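Local coordinates for protein epoxyqueuosine reductase (Streptococcus thermophilus, PDB 5D6S) that belongs to the QueG family of epoxyqueuosine reductases and binds cobalamin together with two iron/sulfur clusters in a single polypeptide chain, at residues A[61-64]-A[65-69]; A[225-228]-A[229-233]; A[238-241]-A[242-246]; A[248-251]-A[252-255]; A[268-271]-A[272-275]. All blocks are in the same frame, centred on the assembly; numbering follows the deposited sequence.

Contact 1: A[61-64]-A[65-69]; sequences LRLG and VEEGR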
loop_
_atom_site.group_PDB
_atom_site.type_symbol
_atom_site.label_atom_id
_atom_site.label_comp_id
_atom_site.label_asym_id
_atom_site.label_seq_id
_atom_site.Cartn_x
_atom_site.Cartn_y
_atom_site.Cartn_z
ATOM N N LEU A 61 -10.148 -13.191 -11.940
ATOM C CA LEU A 61 -8.827 -12.663 -12.264
ATOM C C LEU A 61 -8.794 -12.201 -13.703
ATOM O O LEU A 61 -8.386 -11.064 -13.997
ATOM C CB LEU A 61 -7.732 -13.710 -12.052
ATOM C CG LEU A 61 -7.397 -14.128 -10.619
ATOM C CD1 LEU A 61 -6.110 -14.941 -10.573
ATOM C CD2 LEU A 61 -7.236 -12.927 -9.699
ATOM N N ARG A 62 -9.261 -13.075 -14.586
ATOM C CA ARG A 62 -9.340 -12.784 -16.026
ATOM C C ARG A 62 -10.298 -11.670 -16.352
ATOM O O ARG A 62 -10.076 -10.919 -17.307
ATOM C CB ARG A 62 -9.800 -14.007 -16.797
ATOM C CG ARG A 62 -8.760 -15.104 -16.879
ATOM C CD ARG A 62 -8.981 -15.980 -18.105
ATOM N NE ARG A 62 -8.223 -17.221 -17.986
ATOM C CZ ARG A 62 -6.913 -17.327 -18.174
ATOM N NH1 ARG A 62 -6.322 -18.507 -18.025
ATOM N NH2 ARG A 62 -6.181 -16.264 -18.513
ATOM N N LEU A 63 -11.371 -11.572 -15.579
ATOM C CA LEU A 63 -12.349 -10.522 -15.806
ATOM C C LEU A 63 -11.801 -9.146 -15.384
ATOM O O LEU A 63 -12.119 -8.125 -16.007
ATOM C CB LEU A 63 -13.653 -10.832 -15.066
ATOM C CG LEU A 63 -14.837 -9.930 -15.448
ATOM C CD1 LEU A 63 -15.257 -10.117 -16.898
ATOM C CD2 LEU A 63 -16.010 -10.145 -14.496
ATOM N N GLY A 64 -10.999 -9.121 -14.314
ATOM C CA GLY A 64 -10.312 -7.894 -13.866
ATOM C C GLY A 64 -9.440 -7.313 -14.970
ATOM O O GLY A 64 -9.573 -6.146 -15.349
ATOM N N VAL A 65 -8.581 -8.156 -15.524
ATOM C CA VAL A 65 -7.755 -7.752 -16.652
ATOM C C VAL A 65 -8.553 -7.304 -17.873
ATOM O O VAL A 65 -8.251 -6.275 -18.462
ATOM C CB VAL A 65 -6.801 -8.870 -17.083
ATOM C CG1 VAL A 65 -6.132 -8.538 -18.417
ATOM C CG2 VAL A 65 -5.758 -9.093 -15.995
ATOM N N GLU A 66 -9.581 -8.044 -18.234
ATOM C CA GLU A 66 -10.336 -7.704 -19.431
ATOM C C GLU A 66 -11.150 -6.410 -19.238
ATOM O O GLU A 66 -11.234 -5.582 -20.144
ATOM C CB GLU A 66 -11.228 -8.881 -19.845
ATOM C CG GLU A 66 -11.248 -9.158 -21.347
ATOM C CD GLU A 66 -12.285 -8.336 -22.094
ATOM O OE1 GLU A 66 -13.335 -7.987 -21.497
ATOM O OE2 GLU A 66 -12.062 -8.048 -23.292
ATOM N N GLU A 67 -11.705 -6.217 -18.045
ATOM C CA GLU A 67 -12.455 -4.993 -17.724
ATOM C C GLU A 67 -11.592 -3.774 -17.345
ATOM O O GLU A 67 -12.123 -2.699 -17.101
ATOM C CB GLU A 67 -13.432 -5.269 -16.581
ATOM C CG GLU A 67 -14.493 -6.304 -16.937
ATOM C CD GLU A 67 -15.625 -6.377 -15.925
ATOM O OE1 GLU A 67 -15.388 -6.192 -14.709
ATOM O OE2 GLU A 67 -16.773 -6.589 -16.362
ATOM N N GLY A 68 -10.277 -3.954 -17.275
ATOM C CA GLY A 68 -9.338 -2.864 -17.031
ATOM C C GLY A 68 -9.297 -2.364 -15.605
ATOM O O GLY A 68 -8.997 -1.210 -15.367
ATOM N N ARG A 69 -9.593 -3.245 -14.661
ATOM C CA ARG A 69 -9.679 -2.890 -13.251
ATOM C C ARG A 69 -8.384 -3.263 -12.495
ATOM O O ARG A 69 -8.269 -3.087 -11.273
ATOM C CB ARG A 69 -10.899 -3.574 -12.598
ATOM C CG ARG A 69 -12.249 -3.207 -13.217
ATOM C CD ARG A 69 -13.443 -3.940 -12.587
ATOM N NE ARG A 69 -13.022 -5.023 -11.694
ATOM C CZ ARG A 69 -13.075 -6.330 -11.945
ATOM N NH1 ARG A 69 -13.562 -6.815 -13.076
ATOM N NH2 ARG A 69 -12.622 -7.166 -11.039
#

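Contact 2: A[225-228]-A[229-233]; sequences CLIG and DGTMN. With SF4 (iron/sulfur cluster), chain G.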
loop_
_atom_site.group_PDB
_atom_site.type_symbol
_atom_site.label_atom_id
_atom_site.label_comp_id
_atom_site.label_asym_id
_atom_site.label_seq_id
_atom_site.Cartn_x
_atom_site.Cartn_y
_atom_site.Cartn_z
ATOM N N CYS A 225 -14.443 2.564 -5.182
ATOM C CA CYS A 225 -13.788 1.581 -6.077
ATOM C C CYS A 225 -14.239 0.124 -5.765
ATOM O O CYS A 225 -14.346 -0.710 -6.679
ATOM C CB CYS A 225 -12.250 1.689 -6.050
ATOM S SG CYS A 225 -11.452 1.275 -4.464
ATOM N N LEU A 226 -14.503 -0.151 -4.486
ATOM C CA LEU A 226 -14.895 -1.492 -4.024
ATOM C C LEU A 226 -16.236 -1.900 -4.626
ATOM O O LEU A 226 -17.182 -1.118 -4.602
ATOM C CB LEU A 226 -14.995 -1.508 -2.506
ATOM C CG LEU A 226 -13.660 -1.314 -1.805
ATOM C CD1 LEU A 226 -13.822 -0.889 -0.352
ATOM C CD2 LEU A 226 -12.809 -2.575 -1.881
ATOM N N ILE A 227 -16.313 -3.102 -5.185
ATOM C CA ILE A 227 -17.479 -3.496 -5.994
ATOM C C ILE A 227 -18.574 -4.169 -5.163
ATOM O O ILE A 227 -19.749 -4.096 -5.525
ATOM C CB ILE A 227 -17.083 -4.381 -7.184
ATOM C CG1 ILE A 227 -16.204 -3.559 -8.132
ATOM C CG2 ILE A 227 -18.312 -4.924 -7.897
ATOM C CD1 ILE A 227 -15.852 -4.230 -9.449
ATOM N N GLY A 228 -18.191 -4.732 -4.018
ATOM C CA GLY A 228 -19.136 -5.338 -3.076
ATOM C C GLY A 228 -18.789 -6.759 -2.653
ATOM O O GLY A 228 -19.024 -7.140 -1.503
ATOM N N ASP A 229 -18.196 -7.518 -3.575
ATOM C CA ASP A 229 -17.836 -8.925 -3.366
ATOM C C ASP A 229 -16.350 -9.202 -3.053
ATOM O O ASP A 229 -15.858 -10.299 -3.331
ATOM C CB ASP A 229 -18.230 -9.735 -4.602
ATOM C CG ASP A 229 -17.619 -9.197 -5.867
ATOM O OD1 ASP A 229 -17.042 -8.099 -5.840
ATOM O OD2 ASP A 229 -17.740 -9.855 -6.913
ATOM N N GLY A 230 -15.655 -8.231 -2.453
ATOM C CA GLY A 230 -14.200 -8.344 -2.192
ATOM C C GLY A 230 -13.343 -8.027 -3.406
ATOM O O GLY A 230 -12.165 -8.353 -3.469
ATOM N N THR A 231 -13.971 -7.403 -4.388
ATOM C CA THR A 231 -13.391 -7.128 -5.691
ATOM C C THR A 231 -13.465 -5.627 -5.933
ATOM O O THR A 231 -14.183 -4.918 -5.214
ATOM C CB THR A 231 -14.097 -8.000 -6.740
ATOM O OG1 THR A 231 -13.136 -8.927 -7.258
ATOM C CG2 THR A 231 -14.751 -7.231 -7.890
ATOM N N MET A 232 -12.716 -5.133 -6.917
ATOM C CA MET A 232 -12.334 -3.712 -6.944
ATOM C C MET A 232 -12.073 -3.163 -8.341
ATOM O O MET A 232 -11.583 -3.888 -9.193
ATOM C CB MET A 232 -11.061 -3.597 -6.100
ATOM C CG MET A 232 -10.338 -2.281 -6.162
ATOM S SD MET A 232 -8.760 -2.425 -5.303
ATOM C CE MET A 232 -9.211 -1.994 -3.622
ATOM N N ASN A 233 -12.399 -1.893 -8.582
ATOM C CA ASN A 233 -11.732 -1.153 -9.688
ATOM C C ASN A 233 -10.437 -0.478 -9.205
ATOM O O ASN A 233 -10.469 0.649 -8.753
ATOM C CB ASN A 233 -12.626 -0.100 -10.312
ATOM C CG ASN A 233 -11.989 0.535 -11.542
ATOM O OD1 ASN A 233 -12.634 1.266 -12.286
ATOM N ND2 ASN A 233 -10.755 0.192 -11.810
HETATM FE FE1 SF4 G . -8.745 1.895 -1.817
HETATM FE FE2 SF4 G . -9.148 3.605 0.071
HETATM FE FE3 SF4 G . -9.840 1.110 0.399
HETATM FE FE4 SF4 G . -11.187 2.609 -1.193
HETATM S S1 SF4 G . -10.953 2.838 0.864
HETATM S S2 SF4 G . -10.460 0.688 -1.559
HETATM S S3 SF4 G . -9.589 3.847 -1.935
HETATM S S4 SF4 G . -7.898 1.881 0.119
HETATM O O HOH W 1 -15.580 -5.075 -2.787
#

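Contact 3: A[238-241]-A[242-246]; sequences LSFQ and TQDKG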
loop_
_atom_site.group_PDB
_atom_site.type_symbol
_atom_site.label_atom_id
_atom_site.label_comp_id
_atom_site.label_asym_id
_atom_site.label_seq_id
_atom_site.Cartn_x
_atom_site.Cartn_y
_atom_site.Cartn_z
ATOM N N LEU A 238 -7.220 4.833 -4.085
ATOM C CA LEU A 238 -6.264 5.865 -3.735
ATOM C C LEU A 238 -4.923 5.274 -3.377
ATOM O O LEU A 238 -3.900 5.952 -3.502
ATOM C CB LEU A 238 -6.774 6.688 -2.560
ATOM C CG LEU A 238 -8.043 7.516 -2.794
ATOM C CD1 LEU A 238 -8.321 8.319 -1.541
ATOM C CD2 LEU A 238 -7.926 8.429 -3.991
ATOM N N SER A 239 -4.895 4.030 -2.898
ATOM C CA SER A 239 -3.594 3.405 -2.602
ATOM C C SER A 239 -2.781 3.310 -3.880
ATOM O O SER A 239 -1.561 3.518 -3.897
ATOM C CB SER A 239 -3.754 2.021 -1.996
ATOM O OG SER A 239 -2.486 1.497 -1.598
ATOM N N PHE A 240 -3.485 3.017 -4.971
ATOM C CA PHE A 240 -2.874 2.932 -6.280
ATOM C C PHE A 240 -2.488 4.311 -6.730
ATOM O O PHE A 240 -1.381 4.519 -7.202
ATOM C CB PHE A 240 -3.831 2.268 -7.286
ATOM C CG PHE A 240 -3.344 2.310 -8.708
ATOM C CD1 PHE A 240 -2.136 1.723 -9.060
ATOM C CD2 PHE A 240 -4.053 2.984 -9.674
ATOM C CE1 PHE A 240 -1.681 1.778 -10.368
ATOM C CE2 PHE A 240 -3.579 3.076 -10.958
ATOM C CZ PHE A 240 -2.410 2.465 -11.317
ATOM N N GLN A 241 -3.394 5.260 -6.585
ATOM C CA GLN A 241 -3.151 6.590 -7.120
ATOM C C GLN A 241 -1.897 7.199 -6.500
ATOM O O GLN A 241 -1.093 7.832 -7.196
ATOM C CB GLN A 241 -4.338 7.497 -6.904
ATOM C CG GLN A 241 -5.501 7.239 -7.843
ATOM C CD GLN A 241 -5.186 7.322 -9.323
ATOM O OE1 GLN A 241 -5.594 6.472 -10.070
ATOM N NE2 GLN A 241 -4.498 8.366 -9.754
ATOM N N THR A 242 -1.687 6.957 -5.228
ATOM C CA THR A 242 -0.494 7.464 -4.575
ATOM C C THR A 242 0.767 6.798 -5.133
ATOM O O THR A 242 1.845 7.355 -5.035
ATOM C CB THR A 242 -0.539 7.304 -3.041
ATOM O OG1 THR A 242 -0.809 5.943 -2.698
ATOM C CG2 THR A 242 -1.607 8.157 -2.493
ATOM N N GLN A 243 0.626 5.631 -5.743
ATOM C CA GLN A 243 1.761 4.888 -6.271
ATOM C C GLN A 243 1.891 4.939 -7.777
ATOM O O GLN A 243 2.943 4.582 -8.304
ATOM C CB GLN A 243 1.633 3.425 -5.884
ATOM C CG GLN A 243 1.824 3.190 -4.413
ATOM C CD GLN A 243 1.675 1.731 -4.073
ATOM O OE1 GLN A 243 2.603 0.949 -4.268
ATOM N NE2 GLN A 243 0.517 1.359 -3.534
ATOM N N ASP A 244 0.834 5.356 -8.471
ATOM C CA ASP A 244 0.887 5.431 -9.921
ATOM C C ASP A 244 1.837 6.548 -10.359
ATOM O O ASP A 244 1.917 7.607 -9.739
ATOM C CB ASP A 244 -0.503 5.684 -10.516
ATOM C CG ASP A 244 -0.579 5.342 -11.992
ATOM O OD1 ASP A 244 0.217 4.506 -12.457
ATOM O OD2 ASP A 244 -1.452 5.897 -12.700
ATOM N N LYS A 245 2.572 6.311 -11.428
ATOM C CA LYS A 245 3.443 7.334 -11.981
ATOM C C LYS A 245 2.651 8.284 -12.842
ATOM O O LYS A 245 1.501 8.067 -13.104
ATOM C CB LYS A 245 4.565 6.713 -12.782
ATOM C CG LYS A 245 5.564 6.021 -11.893
ATOM C CD LYS A 245 6.719 5.546 -12.721
ATOM C CE LYS A 245 7.861 5.097 -11.847
ATOM N NZ LYS A 245 8.790 4.333 -12.718
ATOM N N GLY A 246 3.276 9.374 -13.226
ATOM C CA GLY A 246 2.607 10.388 -14.001
ATOM C C GLY A 246 1.869 11.416 -13.165
ATOM O O GLY A 246 2.197 11.708 -12.009
#

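Contact 4: A[248-251]-A[252-255]; sequences MDME and FRKK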
loop_
_atom_site.group_PDB
_atom_site.type_symbol
_atom_site.label_atom_id
_atom_site.label_comp_id
_atom_site.label_asym_id
_atom_site.label_seq_id
_atom_site.Cartn_x
_atom_site.Cartn_y
_atom_site.Cartn_z
ATOM N N MET A 248 -1.417 12.582 -11.355
ATOM C CA MET A 248 -2.664 12.161 -10.683
ATOM C C MET A 248 -3.866 12.927 -11.197
ATOM O O MET A 248 -3.879 14.146 -11.109
ATOM C CB MET A 248 -2.579 12.394 -9.163
ATOM C CG MET A 248 -3.759 11.854 -8.337
ATOM S SD MET A 248 -3.617 11.965 -6.540
ATOM C CE MET A 248 -2.097 11.088 -6.186
ATOM N N ASP A 249 -4.903 12.228 -11.669
ATOM C CA ASP A 249 -6.120 12.903 -12.156
ATOM C C ASP A 249 -6.714 13.802 -11.082
ATOM O O ASP A 249 -6.632 13.488 -9.885
ATOM C CB ASP A 249 -7.187 11.896 -12.598
ATOM C CG ASP A 249 -8.446 12.574 -13.142
ATOM O OD1 ASP A 249 -8.413 13.005 -14.312
ATOM O OD2 ASP A 249 -9.470 12.682 -12.401
ATOM N N MET A 250 -7.339 14.886 -11.531
ATOM C CA MET A 250 -7.971 15.877 -10.662
ATOM C C MET A 250 -8.830 15.297 -9.555
ATOM O O MET A 250 -8.833 15.796 -8.429
ATOM C CB MET A 250 -8.838 16.829 -11.503
ATOM C CG MET A 250 -9.196 18.125 -10.782
ATOM S SD MET A 250 -7.761 19.165 -10.485
ATOM C CE MET A 250 -7.280 19.700 -12.112
ATOM N N GLU A 251 -9.593 14.267 -9.869
ATOM C CA GLU A 251 -10.529 13.743 -8.885
ATOM C C GLU A 251 -9.841 13.310 -7.594
ATOM O O GLU A 251 -10.370 13.526 -6.494
ATOM C CB GLU A 251 -11.297 12.562 -9.456
ATOM C CG GLU A 251 -12.340 11.978 -8.507
ATOM C CD GLU A 251 -13.023 10.736 -9.053
ATOM O OE1 GLU A 251 -13.002 10.518 -10.297
ATOM O OE2 GLU A 251 -13.587 9.975 -8.228
ATOM N N PHE A 252 -8.701 12.645 -7.727
ATOM C CA PHE A 252 -8.087 11.985 -6.568
ATOM C C PHE A 252 -7.228 12.897 -5.717
ATOM O O PHE A 252 -6.937 12.560 -4.587
ATOM C CB PHE A 252 -7.267 10.775 -6.999
ATOM C CG PHE A 252 -7.991 9.879 -7.924
ATOM C CD1 PHE A 252 -9.130 9.235 -7.511
ATOM C CD2 PHE A 252 -7.547 9.684 -9.210
ATOM C CE1 PHE A 252 -9.825 8.397 -8.362
ATOM C CE2 PHE A 252 -8.230 8.850 -10.075
ATOM C CZ PHE A 252 -9.379 8.206 -9.645
ATOM N N ARG A 253 -6.839 14.047 -6.258
ATOM C CA ARG A 253 -5.966 14.977 -5.564
ATOM C C ARG A 253 -6.590 15.428 -4.243
ATOM O O ARG A 253 -5.990 15.264 -3.157
ATOM C CB ARG A 253 -5.676 16.183 -6.441
ATOM C CG ARG A 253 -4.948 15.830 -7.741
ATOM C CD ARG A 253 -4.656 17.040 -8.611
ATOM N NE ARG A 253 -4.244 16.669 -9.956
ATOM C CZ ARG A 253 -4.026 17.535 -10.937
ATOM N NH1 ARG A 253 -4.142 18.828 -10.754
ATOM N NH2 ARG A 253 -3.670 17.105 -12.111
ATOM N N LYS A 254 -7.796 15.981 -4.335
ATOM C CA LYS A 254 -8.509 16.457 -3.153
ATOM C C LYS A 254 -8.698 15.307 -2.140
ATOM O O LYS A 254 -8.580 15.486 -0.929
ATOM C CB LYS A 254 -9.844 17.025 -3.585
ATOM C CG LYS A 254 -10.444 18.012 -2.621
ATOM C CD LYS A 254 -11.809 18.467 -3.129
ATOM C CE LYS A 254 -12.613 19.176 -2.044
ATOM N NZ LYS A 254 -13.975 19.546 -2.523
ATOM N N LYS A 255 -8.911 14.106 -2.657
ATOM C CA LYS A 255 -9.287 12.985 -1.826
ATOM C C LYS A 255 -8.186 12.293 -1.051
ATOM O O LYS A 255 -8.483 11.589 -0.081
ATOM C CB LYS A 255 -10.029 11.946 -2.666
ATOM C CG LYS A 255 -11.242 12.531 -3.373
ATOM C CD LYS A 255 -12.089 11.450 -4.009
ATOM C CE LYS A 255 -13.350 12.033 -4.593
ATOM N NZ LYS A 255 -14.123 11.004 -5.339
#

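Contact 5: A[268-271]-A[272-275]; sequences ISCP and YNRG. With SF4 (iron/sulfur cluster), chain F.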
loop_
_atom_site.group_PDB
_atom_site.type_symbol
_atom_site.label_atom_id
_atom_site.label_comp_id
_atom_site.label_asym_id
_atom_site.label_seq_id
_atom_site.Cartn_x
_atom_site.Cartn_y
_atom_site.Cartn_z
ATOM N N ILE A 268 -9.930 1.309 8.589
ATOM C CA ILE A 268 -10.335 2.136 9.712
ATOM C C ILE A 268 -11.858 2.021 9.945
ATOM O O ILE A 268 -12.319 2.004 11.087
ATOM C CB ILE A 268 -9.928 3.610 9.468
ATOM C CG1 ILE A 268 -8.420 3.769 9.651
ATOM C CG2 ILE A 268 -10.682 4.557 10.406
ATOM C CD1 ILE A 268 -7.858 5.087 9.154
ATOM N N SER A 269 -12.629 1.941 8.856
ATOM C CA SER A 269 -14.077 1.822 8.947
ATOM C C SER A 269 -14.553 0.389 9.287
ATOM O O SER A 269 -15.761 0.165 9.380
ATOM C CB SER A 269 -14.736 2.278 7.637
ATOM O OG SER A 269 -14.698 1.265 6.623
ATOM N N CYS A 270 -13.633 -0.571 9.451
ATOM C CA CYS A 270 -14.003 -1.969 9.659
ATOM C C CYS A 270 -14.168 -2.307 11.135
ATOM O O CYS A 270 -13.254 -2.076 11.932
ATOM C CB CYS A 270 -12.988 -2.928 9.038
ATOM S SG CYS A 270 -13.516 -4.677 9.026
ATOM N N PRO A 271 -15.337 -2.887 11.501
ATOM C CA PRO A 271 -15.648 -3.287 12.871
ATOM C C PRO A 271 -14.553 -4.131 13.484
ATOM O O PRO A 271 -14.189 -3.915 14.633
ATOM C CB PRO A 271 -16.901 -4.136 12.711
ATOM C CG PRO A 271 -17.561 -3.611 11.484
ATOM C CD PRO A 271 -16.445 -3.204 10.576
ATOM N N TYR A 272 -14.002 -5.069 12.714
ATOM C CA TYR A 272 -12.961 -5.956 13.235
ATOM C C TYR A 272 -11.693 -5.243 13.645
ATOM O O TYR A 272 -10.830 -5.851 14.288
ATOM C CB TYR A 272 -12.599 -7.036 12.229
ATOM C CG TYR A 272 -13.638 -8.098 12.046
ATOM C CD1 TYR A 272 -14.697 -7.921 11.153
ATOM C CD2 TYR A 272 -13.571 -9.294 12.771
ATOM C CE1 TYR A 272 -15.651 -8.923 10.974
ATOM C CE2 TYR A 272 -14.523 -10.295 12.613
ATOM C CZ TYR A 272 -15.550 -10.112 11.710
ATOM O OH TYR A 272 -16.470 -11.115 11.555
ATOM N N ASN A 273 -11.547 -3.976 13.257
ATOM C CA ASN A 273 -10.371 -3.183 13.662
ATOM C C ASN A 273 -10.681 -2.259 14.835
ATOM O O ASN A 273 -9.776 -1.657 15.412
ATOM C CB ASN A 273 -9.799 -2.401 12.471
ATOM C CG ASN A 273 -9.096 -3.309 11.447
ATOM O OD1 ASN A 273 -8.265 -4.130 11.813
ATOM N ND2 ASN A 273 -9.440 -3.155 10.161
ATOM N N ARG A 274 -11.967 -2.197 15.188
ATOM C CA ARG A 274 -12.499 -1.404 16.308
ATOM C C ARG A 274 -11.538 -1.281 17.495
ATOM O O ARG A 274 -11.218 -0.166 17.914
ATOM C CB ARG A 274 -13.842 -2.004 16.765
ATOM C CG ARG A 274 -14.662 -1.173 17.733
ATOM C CD ARG A 274 -15.227 0.084 17.098
ATOM N NE ARG A 274 -15.979 0.783 18.147
ATOM C CZ ARG A 274 -15.894 2.085 18.441
ATOM N NH1 ARG A 274 -15.145 2.920 17.720
ATOM N NH2 ARG A 274 -16.608 2.571 19.449
ATOM N N GLY A 275 -11.059 -2.403 18.025
ATOM C CA GLY A 275 -10.244 -2.341 19.228
ATOM C C GLY A 275 -9.037 -3.239 19.263
ATOM O O GLY A 275 -8.963 -4.154 20.084
HETATM FE FE1 SF4 F . -16.083 -4.255 5.142
HETATM FE FE2 SF4 F . -17.449 -4.643 7.311
HETATM FE FE3 SF4 F . -14.934 -4.907 7.365
HETATM FE FE4 SF4 F . -16.482 -6.580 6.102
HETATM S S1 SF4 F . -16.322 -6.268 8.164
HETATM S S2 SF4 F . -14.642 -5.754 5.474
HETATM S S3 SF4 F . -17.947 -5.214 5.332
HETATM S S4 SF4 F . -16.009 -3.168 6.934
#

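Contact 1: A[61-64]-A[65-69]
V65 takes up the helical ladder from L61: V65 N donates to L61 O at 3.3 Å, and the valine CG2 branch lies against the same carbonyl, while the L61 side chain touches the bound cobalamin. E66 repeats the step, with E66 N on R62 O at 3.1 Å; the arginine side chain leads off instead to salt bridges with E58 and E79. At E67 the backbone bond is shorter, 2.8 Å from E67 N to L63 O, and side chains now meet as well. The glutamate runs extended beyond CG, laying its carboxylate across the isobutyl group of L63, with E67 CD 3.7 Å from L63 CG. G68 then leaves the helix with a positive phi of 75°, and its N makes a weak bond of 3.3 Å back to V65 O. R69 closes the turn: R69 N reaches G64 O at 3.0 Å, and the side chain, folded back at chi3 (-11°), brings one guanidinium face over G64 CA, 3.5 Å from R69 NH1. The same NH1 forms a salt bridge with E67, whose carboxylate lies at the guanidinium edge, and R69 NE bonds to M232 O in a neighbouring loop. The 6→1 bond from R69 N to G64 O, enclosing the weak 5→2 bond from G68 N to V65 O, is the Schellman motif that terminates helix 55-67.

Contact 2: A[225-228]-A[229-233]
I227 leans on T231 across a tight chain reversal. Its CB sits 3.5 Å from T231 O, the carbonyl that also receives I227 N at 2.8 Å in a nearly straight bond. From there the side chain forks. CG2 heads for the turn and comes 4.0 Å from D229 OD1, the two side chains lying alongside and pointing the same way; CG1, anti to the carbonyl carbon (chi1 -65°), runs past T231 O, and the terminal CD1 ends 3.6 Å from T231 CG2. A second bond, 3.0 Å from N233 N to C225 O, lies beyond L226 and M232, which thus form a non-hydrogen-bonded antiparallel pair, a single bridge with no extended strand on either segment. Inside the turn a water accepts from G228 N and, weakly, from G230 N, and donates to T231 O, so this carbonyl has two partners. G228 and G230 both adopt positive phi, consistent with the sharp reversal of the chain. M232 bends at chi3 and sets CE 3.6 Å from S2 of the iron/sulfur cluster of chain G and 4.0 Å from L226 CD2, forming an apolar cover beside the inorganic sulfur. C225 SG stands 3.1 Å from the same S2. T231 OG1 makes a weak hydrogen bond to cobalamin, placing this reversal beside cobalamin as well as the cluster. It belongs to the loop between helix 216-220 and helix 238-243, with the residue R69, just past helix 55-67, resting on I227, T231 and N233.

Contact 3: A[238-241]-A[242-246]
T242 and L238 continue the helix through a backbone bond, T242 N to L238 O at 3.0 Å. After it the coil tightens: Q243 N approaches F240 O from above the carbonyl plane, three residues back, and D244 N makes only weak bonds, to F240 O and Q241 O. Side-chain hydrogen bonds add to the backbone ones here. T242 OG1, turned between its own backbone N and carbonyl carbon (chi1 54°), lies 2.8 Å from S239 O and 3.2 Å from L238 O; its one proton could serve either, and its oxygen also accepts from G262 N. Q243 stretches back along the helix so that NE2 donates to S239 O at 3.0 Å, with the carbonyl oxygen in the amide plane, while OE1 takes the indole N-H of W315. Packing adds a CH-pi contact. D244 CB lies over one face of the F240 ring, 4.1 Å from its centroid, and the carboxylate follows across the rim, D244 CG 3.5 Å from F240 CZ, its plane 27° from the ring. With S239 OG bonded to cobalamin, the chemistry implies a mostly buried helix end in which S239 O and both ends of the Q243 amide have partners, and the rotation of that amide is probably fixed.

Contact 4: A[248-251]-A[252-255]
The guanidinium of R253 takes M248 O at its edge, in plane, gripping this one oxygen side-on with NE at 2.8 Å and NH2 at 3.1 Å; the two nitrogens reach it from opposite faces of the carbonyl plane. M250 CA lies over one face, and the doubly bent M250 side chain brings its CE to 3.5 Å from R253 NH1. R253 NH2 also forms a salt bridge with E389, and the group makes a cation-pi contact with W359. The other flat group, the F252 ring, carries E251 CB over one face and M248 CG near its plane at the edge. M248 SD packs on F252 CB at 3.9 Å. Extended beyond CG, E251 sets its carboxylate 26° from the ring plane and places CD 4.0 Å from F252 CE1. Its OE2 forms a salt bridge of 3.1 Å with K255 NZ through the anti lone pair; R236 shares the oxygen, and P222 O receives the lysine as well. F252 N bonds to D249 O at 3.1 Å. One step earlier, D249 OD2 accepts E251 N at 3.0 Å from above the carboxylate plane. D249 occupies the N-cap position of the short, weakly bonded helix 250-255, and this is its capping bond.

Contact 5: A[268-271]-A[272-275]
N273 N donates to C270 O at 2.9 Å, coming from above the carbonyl plane, and closes a short turn around P271 and Y272. The same cysteine is a ligand of the iron/sulfur cluster of chain F: its SG binds iron FE3 at 2.2 Å, carried there by a first torsion that sets it anti to the backbone N (chi1 -171°). The turn thus begins at the carbonyl of a cluster ligand. A further bond from R274 N to P271 O is less certain. The N273 amide passes C270 CB, with ND2 3.7 Å away, and ND2 donates to S188 OG and Q267 O. Y272 is held at its far end by a hydrogen bond from its hydroxyl group to G210 O. Further out, packing takes over. The Y272 ring presents its edge to the cluster, with CD1 3.8 Å from S1, and the sulfur of C270 lies near the same plane, 5.4 Å from the ring centroid, an edge-on sulfur-aromatic contact. P271 CD touches S4 at 3.7 Å, so proline and tyrosine both cover the cluster beside the cysteine. A proline directly after a cluster cysteine is familiar from ferredoxin-type sequences, and C211, C214 and C217 line the same pocket. The turn follows helix 265-268 and precedes helix 286-289; I182 of strand 181-182 meets C270 and Y272, while R216 of helix 216-220 and C214 lie against P271.

In the fold
The contacts follow one another along the chain without nesting. Contact 1 ends helix 55-67, and contacts 2 to 5 all belong to the 4Fe-4S double cluster binding domain. Contacts 1 and 2, with centres about 12 Å apart, touch through R69, tying the end of that helix to the loop at the cluster of chain G. Contacts 3 and 4, centred about 10 Å apart, lie on the successive helices 238-243 and 250-255, where L238 and Q241 pack on F252. Contact 5 sits at the cluster of chain F, its centre about 19 Å from contact 2 and about 29 Å from contact 1. Contacts 1, 2 and 3 touch cobalamin, contacts 2, 3 and 5 touch a cluster, and contact 4 packs behind contact 3.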